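Local coordinates for serine hydrolase CCSP0084 (Cycloclasticus sp. P1, PDB 4I3F), which probably hydrolyses ester bonds and the carbon-carbon bonds of meta-cleavage products, as a serine hydrolase of the alpha/beta-hydrolase fold in a bacterium that degrades polyaromatic hydrocarbons, at residues S240-D251 / N268-H279; R141-G149 / T293-D302. One frame throughout, in Å; residues are numbered along the deposited sequence.

Interaction 1 of 2, residues S240-D251 / N268-H279; sequences SHQMLVTHARED and NAQLHVFDHCGH
M243-A248 and A269-F274 pair as parallel strands whose axes approach to 4.5 Å at 26°, the backbone ladder running from M243 N to N268 O at one end and from R249 N to F274 O at the other. On one face, V245 CG1 meets L271 CD1 and M243 CB lies 4.0 Å from A269 CB; V245 and L271 of this face pack on helix 257-265, the crossover of this beta-alpha-beta unit. Beyond the strands the contact turns polar. E250, its chain bent at chi2 (84°), accepts a hydrogen bond at OE1 from C277 N, 3.0 Å away and above the carboxylate plane. R249 NE and NH2 both donate side-on to E250 OE2, which lies in the guanidinium plane, in a salt bridge, while D275 CB lies over one face of that guanidinium. Farther on, D251 OD2 receives H279 ND1 at 2.6 Å in an almost straight bond (173°), on the syn side of the carboxylate and in the imidazole plane. D251 OD1 accepts from F253 N and I254 N, which, with the H279 bond, should hold the carboxylate's rotation. H279 also touches S125 of the probable nucleophile elbow, consistent with the Ser-Asp-His order of an alpha/beta-hydrolase triad.

Interaction 2 of 2, residues R141-G149 / T293-D302; sequences RFKKAVLMG and TKLFFDGMFD
K144 lays its aliphatic chain across F296 and carries its ammonium on to D302. CE stands over one face of the F296 ring, 4.2 Å from the centroid, a CH-pi contact. Bends at chi3 and chi4 (144° and 86°) take NZ past the ring to D302 OD1, 3.0 Å away on the syn side of the carboxylate, in a salt bridge. A water joins K144 NZ to F297 O near the helix end. Deeper in, K144 CB meets the F297 ring at its edge, in plane, 3.7 Å from CE1. V146 CG2 touches both phenylalanines obliquely, 3.6 Å from F296 CD2 and from F297 CZ, while CG1 reaches toward T293. The rings are positioned in turn by the sheet: F296 packs on L244 of the next strand, and F297 stacks on H120 and touches V122. Helix 293-298 runs nearly antiparallel to strand 142-148, its axis 9.2 Å off, and stops in a Schellman motif at G299. The following turn brings D302 round to the lysine. Strand and C-terminal helix are thus joined by an apolar centre under a charged, partly hydrated margin, where one lysine serves both: its methylenes the aromatic layer, its ammonium the acid.

Overall arrangement
The two contacts share one sheet: strand 243-248 of interaction 1 is the direct neighbour of strand 142-148 of interaction 2, joined by probable backbone hydrogen bonds linking L244 and T246 to L147. Interaction 1 builds the sheet's edge, with 269-274 as the outermost strand, and is only partly buried; interaction 2 is mostly buried, with D302 at its exposed rim, and lays the C-terminal helix on the sheet. Helix 286-298 spans both, since L292 touches L244 and H272. Main-chain bonds dominate the first and aromatic packing the second. Their polar ends differ too: D251 and H279 face the probable active site, whereas K144 and D302 lie at the far end, toward the strand starts.

Interaction 1 of 2, residues S240-D251 / N268-H279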
loop_
_atom_site.group_PDB
_atom_site.type_symbol
_atom_site.label_atom_id
_atom_site.label_comp_id
_atom_site.label_asym_id
_atom_site.label_seq_id
_atom_site.Cartn_x
_atom_site.Cartn_y
_atom_site.Cartn_z
ATOM N N SER A 240 7.239 -17.796 4.188
ATOM C CA SER A 240 7.297 -18.878 3.208
ATOM C C SER A 240 6.385 -18.695 1.991
ATOM O O SER A 240 6.423 -19.498 1.057
ATOM C CB SER A 240 6.990 -20.219 3.877
ATOM O OG SER A 240 7.885 -20.469 4.933
ATOM N N HIS A 241 5.569 -17.650 2.006
ATOM C CA HIS A 241 4.597 -17.430 0.941
ATOM C C HIS A 241 5.234 -17.220 -0.425
ATOM O O HIS A 241 6.282 -16.577 -0.536
ATOM C CB HIS A 241 3.728 -16.222 1.290
ATOM C CG HIS A 241 3.050 -16.343 2.618
ATOM N ND1 HIS A 241 3.699 -16.083 3.806
ATOM C CD2 HIS A 241 1.787 -16.705 2.945
ATOM C CE1 HIS A 241 2.865 -16.288 4.811
ATOM N NE2 HIS A 241 1.698 -16.662 4.317
ATOM N N GLN A 242 4.605 -17.770 -1.463
ATOM C CA GLN A 242 4.993 -17.429 -2.833
ATOM C C GLN A 242 4.743 -15.942 -3.036
ATOM O O GLN A 242 3.649 -15.436 -2.736
ATOM C CB GLN A 242 4.181 -18.242 -3.844
ATOM C CG GLN A 242 4.283 -19.753 -3.653
ATOM C CD GLN A 242 5.670 -20.288 -3.947
ATOM O OE1 GLN A 242 6.364 -19.784 -4.823
ATOM N NE2 GLN A 242 6.082 -21.312 -3.208
ATOM N N MET A 243 5.754 -15.231 -3.527
ATOM C CA MET A 243 5.697 -13.777 -3.540
ATOM C C MET A 243 6.251 -13.203 -4.830
ATOM O O MET A 243 7.159 -13.780 -5.439
ATOM C CB MET A 243 6.491 -13.221 -2.344
ATOM C CG MET A 243 6.443 -11.707 -2.186
ATOM S SD MET A 243 7.500 -11.187 -0.817
ATOM C CE MET A 243 6.567 -11.744 0.603
ATOM N N LEU A 244 5.678 -12.080 -5.255
ATOM C CA LEU A 244 6.245 -11.275 -6.328
ATOM C C LEU A 244 6.498 -9.870 -5.802
ATOM O O LEU A 244 5.565 -9.178 -5.371
ATOM C CB LEU A 244 5.296 -11.215 -7.528
ATOM C CG LEU A 244 5.744 -10.314 -8.683
ATOM C CD1 LEU A 244 7.078 -10.759 -9.265
ATOM C CD2 LEU A 244 4.671 -10.273 -9.763
ATOM N N VAL A 245 7.764 -9.456 -5.806
ATOM C CA VAL A 245 8.113 -8.091 -5.416
ATOM C C VAL A 245 8.291 -7.277 -6.689
ATOM O O VAL A 245 9.134 -7.607 -7.524
ATOM C CB VAL A 245 9.415 -8.066 -4.609
ATOM C CG1 VAL A 245 9.810 -6.623 -4.255
ATOM C CG2 VAL A 245 9.274 -8.933 -3.343
ATOM N N THR A 246 7.491 -6.223 -6.846
ATOM C CA THR A 246 7.630 -5.335 -7.996
ATOM C C THR A 246 8.161 -3.999 -7.525
ATOM O O THR A 246 7.886 -3.577 -6.405
ATOM C CB THR A 246 6.311 -5.139 -8.755
ATOM O OG1 THR A 246 5.361 -4.444 -7.933
ATOM C CG2 THR A 246 5.733 -6.497 -9.162
ATOM N N HIS A 247 8.943 -3.340 -8.368
ATOM C CA HIS A 247 9.532 -2.069 -7.976
ATOM C C HIS A 247 9.843 -1.237 -9.194
ATOM O O HIS A 247 10.191 -1.763 -10.253
ATOM C CB HIS A 247 10.825 -2.307 -7.197
ATOM C CG HIS A 247 11.103 -1.273 -6.149
ATOM N ND1 HIS A 247 10.898 -1.509 -4.808
ATOM C CD2 HIS A 247 11.581 -0.009 -6.240
ATOM C CE1 HIS A 247 11.221 -0.428 -4.115
ATOM N NE2 HIS A 247 11.646 0.494 -4.961
ATOM N N ALA A 248 9.729 0.078 -9.047
ATOM C CA ALA A 248 10.102 0.985 -10.124
ATOM C C ALA A 248 11.584 1.284 -10.044
ATOM O O ALA A 248 12.084 1.640 -8.977
ATOM C CB ALA A 248 9.326 2.261 -10.005
ATOM N N ARG A 249 12.280 1.176 -11.173
ATOM C CA ARG A 249 13.719 1.423 -11.177
ATOM C C ARG A 249 14.021 2.827 -10.667
ATOM O O ARG A 249 14.947 3.021 -9.871
ATOM C CB ARG A 249 14.306 1.214 -12.575
ATOM C CG ARG A 249 15.825 1.330 -12.626
ATOM C CD ARG A 249 16.365 1.075 -14.034
ATOM N NE ARG A 249 15.886 2.079 -14.986
ATOM C CZ ARG A 249 16.030 1.992 -16.305
ATOM N NH1 ARG A 249 16.655 0.956 -16.839
ATOM N NH2 ARG A 249 15.554 2.949 -17.099
ATOM N N GLU A 250 13.222 3.798 -11.107
ATOM C CA GLU A 250 13.437 5.201 -10.736
ATOM C C GLU A 250 12.620 5.675 -9.530
ATOM O O GLU A 250 12.403 6.877 -9.373
ATOM C CB GLU A 250 13.135 6.112 -11.938
ATOM C CG GLU A 250 14.087 5.954 -13.129
ATOM C CD GLU A 250 13.723 4.814 -14.068
ATOM O OE1 GLU A 250 12.746 4.093 -13.813
ATOM O OE2 GLU A 250 14.423 4.657 -15.090
ATOM N N ASP A 251 12.177 4.753 -8.679
ATOM C CA ASP A 251 11.361 5.114 -7.511
ATOM C C ASP A 251 12.030 6.220 -6.697
ATOM O O ASP A 251 13.176 6.068 -6.254
ATOM C CB ASP A 251 11.138 3.866 -6.644
ATOM C CG ASP A 251 10.010 4.021 -5.643
ATOM O OD1 ASP A 251 9.825 5.109 -5.051
ATOM O OD2 ASP A 251 9.315 3.018 -5.409
ATOM N N ASN A 268 10.755 -17.546 -1.174
ATOM C CA ASN A 268 9.968 -17.815 -2.379
ATOM C C ASN A 268 9.511 -16.569 -3.118
ATOM O O ASN A 268 8.452 -16.550 -3.733
ATOM C CB ASN A 268 8.775 -18.714 -2.030
ATOM C CG ASN A 268 9.216 -20.058 -1.508
ATOM O OD1 ASN A 268 9.994 -20.756 -2.160
ATOM N ND2 ASN A 268 8.750 -20.423 -0.315
ATOM N N ALA A 269 10.346 -15.541 -3.079
ATOM C CA ALA A 269 10.037 -14.270 -3.714
ATOM C C ALA A 269 10.732 -14.105 -5.067
ATOM O O ALA A 269 11.968 -14.187 -5.155
ATOM C CB ALA A 269 10.430 -13.146 -2.790
ATOM N N GLN A 270 9.943 -13.856 -6.114
ATOM C CA GLN A 270 10.484 -13.421 -7.404
ATOM C C GLN A 270 10.518 -11.911 -7.428
ATOM O O GLN A 270 9.845 -11.263 -6.618
ATOM C CB GLN A 270 9.574 -13.876 -8.543
ATOM C CG GLN A 270 9.525 -15.360 -8.811
ATOM C CD GLN A 270 8.390 -15.708 -9.771
ATOM O OE1 GLN A 270 8.266 -15.117 -10.844
ATOM N NE2 GLN A 270 7.543 -16.643 -9.370
ATOM N N LEU A 271 11.272 -11.343 -8.370
ATOM C CA LEU A 271 11.394 -9.890 -8.489
ATOM C C LEU A 271 11.037 -9.429 -9.894
ATOM O O LEU A 271 11.403 -10.077 -10.857
ATOM C CB LEU A 271 12.848 -9.494 -8.220
ATOM C CG LEU A 271 13.202 -8.017 -8.408
ATOM C CD1 LEU A 271 12.528 -7.145 -7.367
ATOM C CD2 LEU A 271 14.726 -7.832 -8.370
ATOM N N HIS A 272 10.343 -8.300 -10.014
ATOM C CA HIS A 272 10.206 -7.655 -11.312
ATOM C C HIS A 272 10.428 -6.161 -11.169
ATOM O O HIS A 272 9.798 -5.517 -10.324
ATOM C CB HIS A 272 8.820 -7.905 -11.924
ATOM C CG HIS A 272 8.778 -7.690 -13.408
ATOM N ND1 HIS A 272 8.960 -8.716 -14.312
ATOM C CD2 HIS A 272 8.607 -6.567 -14.147
ATOM C CE1 HIS A 272 8.897 -8.238 -15.541
ATOM N NE2 HIS A 272 8.672 -6.938 -15.471
ATOM N N VAL A 273 11.332 -5.609 -11.978
ATOM C CA VAL A 273 11.625 -4.180 -11.924
ATOM C C VAL A 273 11.249 -3.525 -13.244
ATOM O O VAL A 273 11.677 -3.983 -14.302
ATOM C CB VAL A 273 13.121 -3.923 -11.633
ATOM C CG1 VAL A 273 13.397 -2.421 -11.513
ATOM C CG2 VAL A 273 13.550 -4.618 -10.344
ATOM N N PHE A 274 10.465 -2.450 -13.176
ATOM C CA PHE A 274 10.062 -1.706 -14.369
ATOM C C PHE A 274 10.936 -0.477 -14.592
ATOM O O PHE A 274 11.199 0.293 -13.667
ATOM C CB PHE A 274 8.604 -1.256 -14.258
ATOM C CG PHE A 274 7.613 -2.386 -14.309
ATOM C CD1 PHE A 274 7.217 -2.920 -15.526
ATOM C CD2 PHE A 274 7.063 -2.897 -13.144
ATOM C CE1 PHE A 274 6.291 -3.963 -15.580
ATOM C CE2 PHE A 274 6.135 -3.937 -13.186
ATOM C CZ PHE A 274 5.750 -4.466 -14.410
ATOM N N ASP A 275 11.377 -0.295 -15.834
ATOM C CA ASP A 275 12.165 0.863 -16.226
ATOM C C ASP A 275 11.257 2.034 -16.520
ATOM O O ASP A 275 10.082 1.841 -16.833
ATOM C CB ASP A 275 12.911 0.540 -17.517
ATOM C CG ASP A 275 11.964 0.236 -18.662
ATOM O OD1 ASP A 275 11.851 1.073 -19.577
ATOM O OD2 ASP A 275 11.314 -0.829 -18.631
ATOM N N HIS A 276 11.821 3.240 -16.464
ATOM C CA HIS A 276 11.091 4.476 -16.741
ATOM C C HIS A 276 9.799 4.505 -15.961
ATOM O O HIS A 276 8.713 4.641 -16.525
ATOM C CB HIS A 276 10.807 4.617 -18.241
ATOM C CG HIS A 276 12.029 4.861 -19.070
ATOM N ND1 HIS A 276 12.704 3.848 -19.719
ATOM C CD2 HIS A 276 12.689 6.004 -19.368
ATOM C CE1 HIS A 276 13.724 4.360 -20.383
ATOM N NE2 HIS A 276 13.744 5.664 -20.181
ATOM N N CYS A 277 9.923 4.378 -14.650
ATOM C CA CYS A 277 8.762 4.156 -13.817
ATOM C C CYS A 277 8.938 4.841 -12.487
ATOM O O CYS A 277 10.025 4.800 -11.889
ATOM C CB CYS A 277 8.565 2.649 -13.594
ATOM S SG CYS A 277 6.943 2.234 -12.959
ATOM N N GLY A 278 7.861 5.453 -12.006
ATOM C CA GLY A 278 7.863 6.033 -10.676
ATOM C C GLY A 278 7.268 5.106 -9.643
ATOM O O GLY A 278 6.794 4.007 -9.961
ATOM N N HIS A 279 7.296 5.549 -8.389
ATOM C CA HIS A 279 6.766 4.748 -7.287
ATOM C C HIS A 279 5.395 4.112 -7.542
ATOM O O HIS A 279 5.174 2.949 -7.188
ATOM C CB HIS A 279 6.706 5.554 -5.990
ATOM C CG HIS A 279 6.255 4.732 -4.824
ATOM N ND1 HIS A 279 7.000 3.681 -4.331
ATOM C CD2 HIS A 279 5.105 4.752 -4.108
ATOM C CE1 HIS A 279 6.344 3.115 -3.333
ATOM N NE2 HIS A 279 5.188 3.742 -3.182
HETATM O O HOH W 1 8.722 -16.921 0.692
HETATM O O HOH W 2 8.113 -22.622 -4.328
#

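Interaction 2 of 2, residues R141-G149 / T293-D302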
loop_
_atom_site.group_PDB
_atom_site.type_symbol
_atom_site.label_atom_id
_atom_site.label_comp_id
_atom_site.label_asym_id
_atom_site.label_seq_id
_atom_site.Cartn_x
_atom_site.Cartn_y
_atom_site.Cartn_z
ATOM N N ARG A 141 -3.250 -16.990 7.121
ATOM C CA ARG A 141 -4.379 -16.269 6.547
ATOM C C ARG A 141 -4.093 -15.817 5.124
ATOM O O ARG A 141 -4.940 -15.178 4.495
ATOM C CB ARG A 141 -4.730 -15.036 7.384
ATOM C CG ARG A 141 -5.105 -15.332 8.834
ATOM C CD ARG A 141 -6.228 -16.355 8.951
ATOM N NE ARG A 141 -7.510 -15.860 8.453
ATOM C CZ ARG A 141 -8.366 -15.130 9.166
ATOM N NH1 ARG A 141 -8.073 -14.779 10.410
ATOM N NH2 ARG A 141 -9.512 -14.727 8.631
ATOM N N PHE A 142 -2.905 -16.139 4.611
ATOM C CA PHE A 142 -2.488 -15.604 3.308
ATOM C C PHE A 142 -1.943 -16.655 2.363
ATOM O O PHE A 142 -1.340 -17.648 2.791
ATOM C CB PHE A 142 -1.501 -14.441 3.495
ATOM C CG PHE A 142 -2.072 -13.327 4.308
ATOM C CD1 PHE A 142 -1.851 -13.259 5.690
ATOM C CD2 PHE A 142 -2.912 -12.396 3.717
ATOM C CE1 PHE A 142 -2.432 -12.252 6.446
ATOM C CE2 PHE A 142 -3.489 -11.394 4.471
ATOM C CZ PHE A 142 -3.247 -11.323 5.839
ATOM N N LYS A 143 -2.194 -16.431 1.074
ATOM C CA LYS A 143 -1.805 -17.360 0.017
ATOM C C LYS A 143 -0.599 -16.769 -0.705
ATOM O O LYS A 143 0.529 -16.891 -0.227
ATOM C CB LYS A 143 -2.988 -17.600 -0.936
ATOM C CG LYS A 143 -4.113 -18.462 -0.332
ATOM C CD LYS A 143 -5.494 -18.124 -0.908
ATOM C CE LYS A 143 -5.622 -18.497 -2.384
ATOM N NZ LYS A 143 -5.525 -19.972 -2.590
ATOM N N LYS A 144 -0.824 -16.107 -1.837
ATOM C CA LYS A 144 0.275 -15.424 -2.529
ATOM C C LYS A 144 0.288 -13.938 -2.232
ATOM O O LYS A 144 -0.759 -13.345 -1.955
ATOM C CB LYS A 144 0.164 -15.600 -4.043
ATOM C CG LYS A 144 0.491 -16.984 -4.567
ATOM C CD LYS A 144 0.308 -16.976 -6.079
ATOM C CE LYS A 144 1.334 -17.840 -6.791
ATOM N NZ LYS A 144 0.918 -19.266 -6.886
ATOM N N ALA A 145 1.471 -13.336 -2.334
ATOM C CA ALA A 145 1.645 -11.910 -2.062
ATOM C C ALA A 145 2.347 -11.191 -3.205
ATOM O O ALA A 145 3.318 -11.700 -3.775
ATOM C CB ALA A 145 2.412 -11.699 -0.757
ATOM N N VAL A 146 1.853 -10.001 -3.530
ATOM C CA VAL A 146 2.537 -9.097 -4.447
ATOM C C VAL A 146 2.869 -7.821 -3.694
ATOM O O VAL A 146 1.984 -7.201 -3.099
ATOM C CB VAL A 146 1.659 -8.750 -5.657
ATOM C CG1 VAL A 146 2.305 -7.612 -6.479
ATOM C CG2 VAL A 146 1.458 -9.978 -6.533
ATOM N N LEU A 147 4.143 -7.432 -3.705
ATOM C CA LEU A 147 4.545 -6.149 -3.131
ATOM C C LEU A 147 4.860 -5.179 -4.265
ATOM O O LEU A 147 5.280 -5.595 -5.357
ATOM C CB LEU A 147 5.772 -6.309 -2.229
ATOM C CG LEU A 147 5.668 -7.363 -1.123
ATOM C CD1 LEU A 147 6.955 -7.398 -0.276
ATOM C CD2 LEU A 147 4.424 -7.137 -0.249
ATOM N N MET A 148 4.636 -3.892 -4.014
ATOM C CA MET A 148 4.916 -2.854 -4.999
ATOM C C MET A 148 5.608 -1.718 -4.271
ATOM O O MET A 148 4.977 -0.991 -3.495
ATOM C CB MET A 148 3.623 -2.344 -5.639
ATOM C CG MET A 148 3.848 -1.562 -6.917
ATOM S SD MET A 148 2.437 -0.495 -7.325
ATOM C CE MET A 148 2.633 0.804 -6.108
ATOM N N GLY A 149 6.908 -1.583 -4.501
ATOM C CA GLY A 149 7.710 -0.570 -3.825
ATOM C C GLY A 149 7.516 -0.578 -2.325
ATOM O O GLY A 149 7.224 0.458 -1.730
ATOM N N THR A 293 0.454 -8.851 -12.207
ATOM C CA THR A 293 -0.169 -9.200 -10.932
ATOM C C THR A 293 -1.192 -10.316 -11.096
ATOM O O THR A 293 -1.158 -11.311 -10.355
ATOM C CB THR A 293 -0.806 -7.949 -10.297
ATOM O OG1 THR A 293 0.234 -7.004 -10.001
ATOM C CG2 THR A 293 -1.565 -8.294 -9.009
ATOM N N LYS A 294 -2.095 -10.160 -12.063
ATOM C CA LYS A 294 -3.115 -11.166 -12.317
ATOM C C LYS A 294 -2.507 -12.507 -12.699
ATOM O O LYS A 294 -2.870 -13.548 -12.141
ATOM C CB LYS A 294 -4.075 -10.707 -13.417
ATOM C CG LYS A 294 -5.175 -11.723 -13.697
ATOM C CD LYS A 294 -5.905 -11.442 -15.008
ATOM C CE LYS A 294 -6.989 -12.476 -15.286
ATOM N NZ LYS A 294 -6.468 -13.742 -15.872
ATOM N N LEU A 295 -1.577 -12.484 -13.652
ATOM C CA LEU A 295 -0.961 -13.719 -14.114
ATOM C C LEU A 295 -0.167 -14.392 -12.999
ATOM O O LEU A 295 -0.077 -15.619 -12.968
ATOM C CB LEU A 295 -0.071 -13.455 -15.334
ATOM C CG LEU A 295 -0.804 -12.930 -16.566
ATOM C CD1 LEU A 295 0.192 -12.379 -17.571
ATOM C CD2 LEU A 295 -1.680 -13.999 -17.195
ATOM N N PHE A 296 0.403 -13.605 -12.087
ATOM C CA PHE A 296 1.096 -14.194 -10.946
ATOM C C PHE A 296 0.097 -14.955 -10.064
ATOM O O PHE A 296 0.323 -16.114 -9.714
ATOM C CB PHE A 296 1.849 -13.132 -10.145
ATOM C CG PHE A 296 2.524 -13.675 -8.913
ATOM C CD1 PHE A 296 3.623 -14.517 -9.019
ATOM C CD2 PHE A 296 2.045 -13.365 -7.652
ATOM C CE1 PHE A 296 4.239 -15.028 -7.882
ATOM C CE2 PHE A 296 2.650 -13.877 -6.511
ATOM C CZ PHE A 296 3.744 -14.707 -6.621
ATOM N N PHE A 297 -1.013 -14.314 -9.714
ATOM C CA PHE A 297 -2.029 -14.985 -8.904
ATOM C C PHE A 297 -2.655 -16.159 -9.660
ATOM O O PHE A 297 -3.075 -17.150 -9.050
ATOM C CB PHE A 297 -3.106 -13.992 -8.432
ATOM C CG PHE A 297 -2.625 -13.010 -7.381
ATOM C CD1 PHE A 297 -1.791 -13.416 -6.346
ATOM C CD2 PHE A 297 -3.012 -11.677 -7.435
ATOM C CE1 PHE A 297 -1.352 -12.501 -5.382
ATOM C CE2 PHE A 297 -2.588 -10.763 -6.479
ATOM C CZ PHE A 297 -1.756 -11.179 -5.445
ATOM N N ASP A 298 -2.705 -16.060 -10.989
ATOM C CA ASP A 298 -3.251 -17.134 -11.813
ATOM C C ASP A 298 -2.365 -18.375 -11.778
ATOM O O ASP A 298 -2.833 -19.474 -12.048
ATOM C CB ASP A 298 -3.408 -16.695 -13.279
ATOM C CG ASP A 298 -4.593 -15.762 -13.511
ATOM O OD1 ASP A 298 -5.420 -15.549 -12.595
ATOM O OD2 ASP A 298 -4.704 -15.248 -14.648
ATOM N N GLY A 299 -1.081 -18.196 -11.478
ATOM C CA GLY A 299 -0.157 -19.321 -11.423
ATOM C C GLY A 299 0.749 -19.410 -12.636
ATOM O O GLY A 299 1.444 -20.408 -12.820
ATOM N N MET A 300 0.743 -18.378 -13.476
ATOM C CA MET A 300 1.528 -18.438 -14.703
ATOM C C MET A 300 3.027 -18.487 -14.444
ATOM O O MET A 300 3.794 -18.973 -15.289
ATOM C CB MET A 300 1.215 -17.254 -15.616
ATOM C CG MET A 300 -0.225 -17.166 -16.099
ATOM S SD MET A 300 -0.703 -18.493 -17.227
ATOM C CE MET A 300 0.863 -18.889 -18.002
ATOM N N PHE A 301 3.453 -17.975 -13.291
ATOM C CA PHE A 301 4.875 -17.915 -12.997
ATOM C C PHE A 301 5.260 -18.849 -11.865
ATOM O O PHE A 301 6.307 -18.672 -11.248
ATOM C CB PHE A 301 5.290 -16.466 -12.706
ATOM C CG PHE A 301 4.864 -15.505 -13.785
ATOM C CD1 PHE A 301 5.201 -15.745 -15.109
ATOM C CD2 PHE A 301 4.086 -14.394 -13.484
ATOM C CE1 PHE A 301 4.796 -14.883 -16.117
ATOM C CE2 PHE A 301 3.673 -13.528 -14.485
ATOM C CZ PHE A 301 4.032 -13.774 -15.804
ATOM N N ASP A 302 4.422 -19.861 -11.630
ATOM C CA ASP A 302 4.717 -20.919 -10.671
ATOM C C ASP A 302 5.921 -21.751 -11.076
ATOM O O ASP A 302 6.284 -21.813 -12.258
ATOM C CB ASP A 302 3.532 -21.879 -10.541
ATOM C CG ASP A 302 2.342 -21.266 -9.829
ATOM O OD1 ASP A 302 2.439 -20.112 -9.365
ATOM O OD2 ASP A 302 1.308 -21.963 -9.721
HETATM O O HOH W 3 -1.620 -19.329 -8.013
#